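Local structure of neutral ceramidase (Pseudomonas aeruginosa, 2ZWS) at residues Arg158-Asp170 with Tyr448-Glu461. The protein hydrolyses the N-acyl linkage of ceramides to sphingosine and free fatty acid with a zinc-dependent active site, and also catalyses the reverse synthesis. Sequence-based numbering, arbitrary orientation.
Sequences RNRSLLSHLKNPD and YVTTREEYAAQEYE. With ZN (zinc ion), chain B.
At the zinc site of the ceramidase, Arg-160 NH2 donates to Tyr-448 OH (3.1 Å), within the guanidinium plane. That oxygen also binds zinc (Tyr-448 OH to ZN 2.2 Å), alongside His-97, His-204 and Glu-411, so the arginine is a second-shell group that holds a zinc ligand in place. Its NE forms a salt bridge to Glu-461 OE2 (2.8 Å), met nearly along the C-O axis, with guanidinium and carboxylate planes 37° apart. The chain, extended from CG to NE, carries the guanidinium to both partners; the side chain also lies close to that of Ser-250, the probable nucleophile by similarity. Glu-461 OE1 takes the hydroxyl of Ser-161 on its syn side, OG to OE1 2.7 Å. Farther from the zinc, helices 162-165 and 452-457 meet, with Ser-164 O against Glu-454 CG and Leu-163 CD2 against Ala-457 CB. Glu-459 OE1 is gripped twice by Ser-164: OG (2.6 Å) donates to the anti lone pair of that oxygen, while N comes from above the carboxylate plane. Thr-451 and Glu-454 form a capping box on helix 452-457, and Asn-168 bridges its two side chains. Asn-168 OD1 accepts from Thr-451 OG1 (2.7 Å) in the carbonyl plane, and ND2 donates to Glu-454 OE2 (2.8 Å); Glu-454 OE1 is hydrogen-bonded to Thr-413 OG1.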
loop_
_atom_site.group_PDB
_atom_site.type_symbol
_atom_site.label_atom_id
_atom_site.label_comp_id
_atom_site.label_asym_id
_atom_site.label_seq_id
_atom_site.Cartn_x
_atom_site.Cartn_y
_atom_site.Cartn_z
ATOM N N ARG A 158 -18.197 -1.113 4.075
ATOM C CA ARG A 158 -19.509 -0.816 3.502
ATOM C C ARG A 158 -19.327 -0.513 2.022
ATOM O O ARG A 158 -18.259 -0.037 1.608
ATOM C CB ARG A 158 -20.187 0.346 4.238
ATOM C CG ARG A 158 -19.479 1.687 4.095
ATOM C CD ARG A 158 -20.276 2.827 4.753
ATOM N NE ARG A 158 -21.444 3.213 3.958
ATOM C CZ ARG A 158 -21.421 4.012 2.892
ATOM N NH1 ARG A 158 -20.288 4.562 2.474
ATOM N NH2 ARG A 158 -22.546 4.271 2.243
ATOM N N ASN A 159 -20.348 -0.801 1.223
ATOM C CA ASN A 159 -20.265 -0.495 -0.183
ATOM C C ASN A 159 -20.563 0.972 -0.426
ATOM O O ASN A 159 -21.617 1.476 -0.023
ATOM C CB ASN A 159 -21.250 -1.370 -0.983
ATOM C CG ASN A 159 -20.945 -1.371 -2.460
ATOM O OD1 ASN A 159 -21.017 -0.327 -3.135
ATOM N ND2 ASN A 159 -20.629 -2.556 -2.992
ATOM N N ARG A 160 -19.677 1.646 -1.146
ATOM C CA ARG A 160 -19.827 3.090 -1.377
ATOM C C ARG A 160 -20.535 3.418 -2.686
ATOM O O ARG A 160 -20.769 4.588 -3.017
ATOM C CB ARG A 160 -18.438 3.766 -1.289
ATOM C CG ARG A 160 -17.555 3.420 -2.426
ATOM C CD ARG A 160 -16.163 3.996 -2.282
ATOM N NE ARG A 160 -15.425 3.817 -3.525
ATOM C CZ ARG A 160 -14.159 4.209 -3.704
ATOM N NH1 ARG A 160 -13.473 4.793 -2.708
ATOM N NH2 ARG A 160 -13.586 4.027 -4.881
ATOM N N SER A 161 -20.847 2.380 -3.448
ATOM C CA SER A 161 -21.549 2.537 -4.723
ATOM C C SER A 161 -22.588 1.434 -4.867
ATOM O O SER A 161 -22.559 0.659 -5.832
ATOM C CB SER A 161 -20.544 2.499 -5.872
ATOM O OG SER A 161 -19.814 3.710 -5.851
ATOM N N LEU A 162 -23.501 1.378 -3.895
ATOM C CA LEU A 162 -24.457 0.280 -3.800
ATOM C C LEU A 162 -25.435 0.244 -4.981
ATOM O O LEU A 162 -25.847 -0.833 -5.416
ATOM C CB LEU A 162 -25.189 0.311 -2.458
ATOM C CG LEU A 162 -25.922 -0.990 -2.083
ATOM C CD1 LEU A 162 -25.050 -2.239 -2.258
ATOM C CD2 LEU A 162 -26.436 -0.913 -0.660
ATOM N N LEU A 163 -25.760 1.404 -5.529
ATOM C CA LEU A 163 -26.687 1.465 -6.659
ATOM C C LEU A 163 -26.160 0.640 -7.840
ATOM O O LEU A 163 -26.923 -0.091 -8.483
ATOM C CB LEU A 163 -26.891 2.921 -7.070
ATOM C CG LEU A 163 -27.780 3.220 -8.268
ATOM C CD1 LEU A 163 -28.380 4.576 -8.020
ATOM C CD2 LEU A 163 -26.985 3.219 -9.564
ATOM N N SER A 164 -24.852 0.752 -8.115
ATOM C CA SER A 164 -24.225 0.035 -9.225
ATOM C C SER A 164 -24.109 -1.450 -8.909
ATOM O O SER A 164 -24.324 -2.297 -9.774
ATOM C CB SER A 164 -22.823 0.601 -9.507
ATOM O OG SER A 164 -22.884 1.928 -9.979
ATOM N N HIS A 165 -23.783 -1.764 -7.658
ATOM C CA HIS A 165 -23.614 -3.157 -7.238
ATOM C C HIS A 165 -24.918 -3.944 -7.457
ATOM O O HIS A 165 -24.907 -5.096 -7.885
ATOM C CB HIS A 165 -23.207 -3.229 -5.771
ATOM C CG HIS A 165 -23.132 -4.621 -5.213
ATOM N ND1 HIS A 165 -22.063 -5.464 -5.439
ATOM C CD2 HIS A 165 -24.005 -5.315 -4.444
ATOM C CE1 HIS A 165 -22.273 -6.609 -4.808
ATOM N NE2 HIS A 165 -23.457 -6.552 -4.212
ATOM N N LEU A 166 -26.028 -3.285 -7.150
ATOM C CA LEU A 166 -27.354 -3.885 -7.269
ATOM C C LEU A 166 -27.793 -4.093 -8.705
ATOM O O LEU A 166 -28.831 -4.735 -8.936
ATOM C CB LEU A 166 -28.377 -3.045 -6.503
ATOM C CG LEU A 166 -28.135 -2.961 -4.995
ATOM C CD1 LEU A 166 -29.087 -1.938 -4.352
ATOM C CD2 LEU A 166 -28.264 -4.309 -4.323
ATOM N N LYS A 167 -27.048 -3.553 -9.671
ATOM C CA LYS A 167 -27.368 -3.797 -11.080
ATOM C C LYS A 167 -26.896 -5.175 -11.541
ATOM O O LYS A 167 -27.266 -5.622 -12.624
ATOM C CB LYS A 167 -26.784 -2.723 -12.004
ATOM C CG LYS A 167 -27.207 -1.273 -11.736
ATOM C CD LYS A 167 -28.704 -1.066 -11.882
ATOM C CE LYS A 167 -29.023 0.417 -12.007
ATOM N NZ LYS A 167 -30.456 0.706 -11.714
ATOM N N ASN A 168 -26.048 -5.845 -10.750
ATOM C CA ASN A 168 -25.591 -7.191 -11.099
ATOM C C ASN A 168 -26.690 -8.218 -10.848
ATOM O O ASN A 168 -27.355 -8.161 -9.818
ATOM C CB ASN A 168 -24.353 -7.569 -10.288
ATOM C CG ASN A 168 -23.156 -6.678 -10.604
ATOM O OD1 ASN A 168 -22.661 -6.650 -11.734
ATOM N ND2 ASN A 168 -22.707 -5.932 -9.602
ATOM N N PRO A 169 -26.883 -9.160 -11.790
ATOM C CA PRO A 169 -27.926 -10.184 -11.615
ATOM C C PRO A 169 -27.513 -11.332 -10.697
ATOM O O PRO A 169 -28.333 -12.197 -10.383
ATOM C CB PRO A 169 -28.111 -10.726 -13.035
ATOM C CG PRO A 169 -26.795 -10.549 -13.678
ATOM C CD PRO A 169 -26.178 -9.301 -13.076
ATOM N N ASP A 170 -26.251 -11.340 -10.272
ATOM C CA ASP A 170 -25.648 -12.498 -9.623
ATOM C C ASP A 170 -25.041 -12.192 -8.243
ATOM O O ASP A 170 -23.897 -12.573 -7.971
ATOM C CB ASP A 170 -24.569 -13.091 -10.551
ATOM C CG ASP A 170 -23.375 -12.120 -10.796
ATOM O OD1 ASP A 170 -23.563 -10.882 -10.808
ATOM O OD2 ASP A 170 -22.245 -12.617 -11.002
ATOM N N TYR A 448 -9.774 1.547 -12.033
ATOM C CA TYR A 448 -10.860 0.708 -11.494
ATOM C C TYR A 448 -11.387 -0.336 -12.476
ATOM O O TYR A 448 -11.269 -0.174 -13.695
ATOM C CB TYR A 448 -12.013 1.579 -10.938
ATOM C CG TYR A 448 -11.662 2.286 -9.640
ATOM C CD1 TYR A 448 -10.886 3.444 -9.623
ATOM C CD2 TYR A 448 -12.123 1.799 -8.423
ATOM C CE1 TYR A 448 -10.532 4.084 -8.393
ATOM C CE2 TYR A 448 -11.832 2.423 -7.218
ATOM C CZ TYR A 448 -11.018 3.565 -7.180
ATOM O OH TYR A 448 -10.708 4.146 -5.940
ATOM N N VAL A 449 -11.950 -1.411 -11.933
ATOM C CA VAL A 449 -12.627 -2.406 -12.758
ATOM C C VAL A 449 -13.988 -2.744 -12.168
ATOM O O VAL A 449 -14.125 -3.225 -11.058
ATOM C CB VAL A 449 -11.799 -3.689 -12.941
ATOM C CG1 VAL A 449 -12.524 -4.667 -13.849
ATOM C CG2 VAL A 449 -10.384 -3.368 -13.482
ATOM N N THR A 450 -14.975 -2.512 -13.005
ATOM C CA THR A 450 -16.361 -2.642 -12.681
ATOM C C THR A 450 -16.937 -3.718 -13.646
ATOM O O THR A 450 -16.399 -3.946 -14.740
ATOM C CB THR A 450 -16.826 -1.211 -12.942
ATOM O OG1 THR A 450 -17.370 -0.483 -11.836
ATOM C CG2 THR A 450 -16.950 -0.809 -14.307
ATOM N N THR A 451 -17.992 -4.420 -13.243
ATOM C CA THR A 451 -18.608 -5.384 -14.157
ATOM C C THR A 451 -19.290 -4.602 -15.287
ATOM O O THR A 451 -19.511 -3.406 -15.164
ATOM C CB THR A 451 -19.675 -6.224 -13.461
ATOM O OG1 THR A 451 -20.667 -5.337 -12.943
ATOM C CG2 THR A 451 -19.084 -7.057 -12.303
ATOM N N ARG A 452 -19.679 -5.299 -16.353
ATOM C CA ARG A 452 -20.445 -4.661 -17.447
ATOM C C ARG A 452 -21.673 -3.882 -16.931
ATOM O O ARG A 452 -21.930 -2.731 -17.343
ATOM C CB ARG A 452 -20.872 -5.715 -18.491
ATOM C CG ARG A 452 -21.729 -5.170 -19.647
ATOM C CD ARG A 452 -20.921 -4.257 -20.531
ATOM N NE ARG A 452 -21.673 -3.477 -21.524
ATOM C CZ ARG A 452 -22.125 -2.242 -21.326
ATOM N NH1 ARG A 452 -22.756 -1.606 -22.303
ATOM N NH2 ARG A 452 -21.955 -1.636 -20.154
ATOM N N GLU A 453 -22.382 -4.498 -15.998
ATOM C CA GLU A 453 -23.618 -3.903 -15.441
ATOM C C GLU A 453 -23.303 -2.680 -14.578
ATOM O O GLU A 453 -23.916 -1.618 -14.726
ATOM C CB GLU A 453 -24.410 -4.945 -14.653
ATOM C CG GLU A 453 -24.836 -6.168 -15.490
ATOM C CD GLU A 453 -23.841 -7.346 -15.506
ATOM O OE1 GLU A 453 -22.615 -7.187 -15.232
ATOM O OE2 GLU A 453 -24.304 -8.480 -15.810
ATOM N N GLU A 454 -22.301 -2.801 -13.707
ATOM C CA GLU A 454 -21.861 -1.648 -12.930
ATOM C C GLU A 454 -21.388 -0.513 -13.828
ATOM O O GLU A 454 -21.664 0.660 -13.556
ATOM C CB GLU A 454 -20.714 -2.035 -11.994
ATOM C CG GLU A 454 -21.141 -2.881 -10.819
ATOM C CD GLU A 454 -20.010 -3.686 -10.229
ATOM O OE1 GLU A 454 -18.851 -3.516 -10.666
ATOM O OE2 GLU A 454 -20.283 -4.503 -9.331
ATOM N N TYR A 455 -20.617 -0.858 -14.862
ATOM C CA TYR A 455 -20.066 0.142 -15.767
ATOM C C TYR A 455 -21.170 1.016 -16.322
ATOM O O TYR A 455 -21.002 2.239 -16.400
ATOM C CB TYR A 455 -19.322 -0.533 -16.913
ATOM C CG TYR A 455 -18.658 0.419 -17.867
ATOM C CD1 TYR A 455 -17.306 0.765 -17.706
ATOM C CD2 TYR A 455 -19.362 0.951 -18.966
ATOM C CE1 TYR A 455 -16.674 1.626 -18.586
ATOM C CE2 TYR A 455 -18.741 1.824 -19.864
ATOM C CZ TYR A 455 -17.378 2.147 -19.662
ATOM O OH TYR A 455 -16.743 2.995 -20.531
ATOM N N ALA A 456 -22.301 0.388 -16.682
ATOM C CA ALA A 456 -23.412 1.125 -17.316
ATOM C C ALA A 456 -23.962 2.234 -16.425
ATOM O O ALA A 456 -24.417 3.268 -16.928
ATOM C CB ALA A 456 -24.532 0.179 -17.746
ATOM N N ALA A 457 -23.903 2.029 -15.112
ATOM C CA ALA A 457 -24.392 3.017 -14.154
ATOM C C ALA A 457 -23.502 4.253 -14.065
ATOM O O ALA A 457 -23.967 5.327 -13.704
ATOM C CB ALA A 457 -24.587 2.385 -12.790
ATOM N N GLN A 458 -22.213 4.082 -14.365
ATOM C CA GLN A 458 -21.238 5.191 -14.358
ATOM C C GLN A 458 -21.189 5.986 -13.061
ATOM O O GLN A 458 -21.122 7.214 -13.074
ATOM C CB GLN A 458 -21.394 6.117 -15.587
ATOM C CG GLN A 458 -20.933 5.496 -16.890
ATOM C CD GLN A 458 -19.423 5.332 -16.965
ATOM O OE1 GLN A 458 -18.686 6.310 -16.944
ATOM N NE2 GLN A 458 -18.971 4.098 -17.091
ATOM N N GLU A 459 -21.205 5.278 -11.936
ATOM C CA GLU A 459 -20.808 5.886 -10.669
ATOM C C GLU A 459 -19.273 5.982 -10.722
ATOM O O GLU A 459 -18.689 5.650 -11.747
ATOM C CB GLU A 459 -21.303 5.054 -9.490
ATOM C CG GLU A 459 -22.833 5.106 -9.332
ATOM C CD GLU A 459 -23.277 4.536 -8.008
ATOM O OE1 GLU A 459 -23.211 3.291 -7.834
ATOM O OE2 GLU A 459 -23.681 5.329 -7.121
ATOM N N TYR A 460 -18.630 6.415 -9.642
ATOM C CA TYR A 460 -17.215 6.784 -9.691
ATOM C C TYR A 460 -16.323 5.682 -10.287
ATOM O O TYR A 460 -15.513 5.939 -11.176
ATOM C CB TYR A 460 -16.754 7.192 -8.296
ATOM C CG TYR A 460 -15.270 7.462 -8.222
ATOM C CD1 TYR A 460 -14.724 8.634 -8.758
ATOM C CD2 TYR A 460 -14.415 6.534 -7.622
ATOM C CE1 TYR A 460 -13.337 8.871 -8.709
ATOM C CE2 TYR A 460 -13.041 6.772 -7.544
ATOM C CZ TYR A 460 -12.515 7.925 -8.099
ATOM O OH TYR A 460 -11.145 8.153 -8.026
ATOM N N GLU A 461 -16.511 4.452 -9.824
ATOM C CA GLU A 461 -15.716 3.320 -10.290
ATOM C C GLU A 461 -15.897 3.022 -11.773
ATOM O O GLU A 461 -14.942 2.643 -12.474
ATOM C CB GLU A 461 -16.010 2.080 -9.455
ATOM C CG GLU A 461 -15.703 2.248 -7.952
ATOM C CD GLU A 461 -16.791 2.989 -7.183
ATOM O OE1 GLU A 461 -17.928 3.168 -7.698
ATOM O OE2 GLU A 461 -16.512 3.428 -6.057
HETATM ZN ZN ZN B . -9.339 3.286 -4.488
HETATM O O HOH W 1 -11.273 6.563 -3.502
HETATM O O HOH W 2 -22.333 6.654 -5.148
HETATM O O HOH W 3 -24.822 4.285 -4.881
HETATM O O HOH W 4 -20.531 2.411 -11.729
HETATM O O HOH W 5 -19.643 -5.087 -6.916
HETATM O O HOH W 6 -8.858 5.312 -4.113
#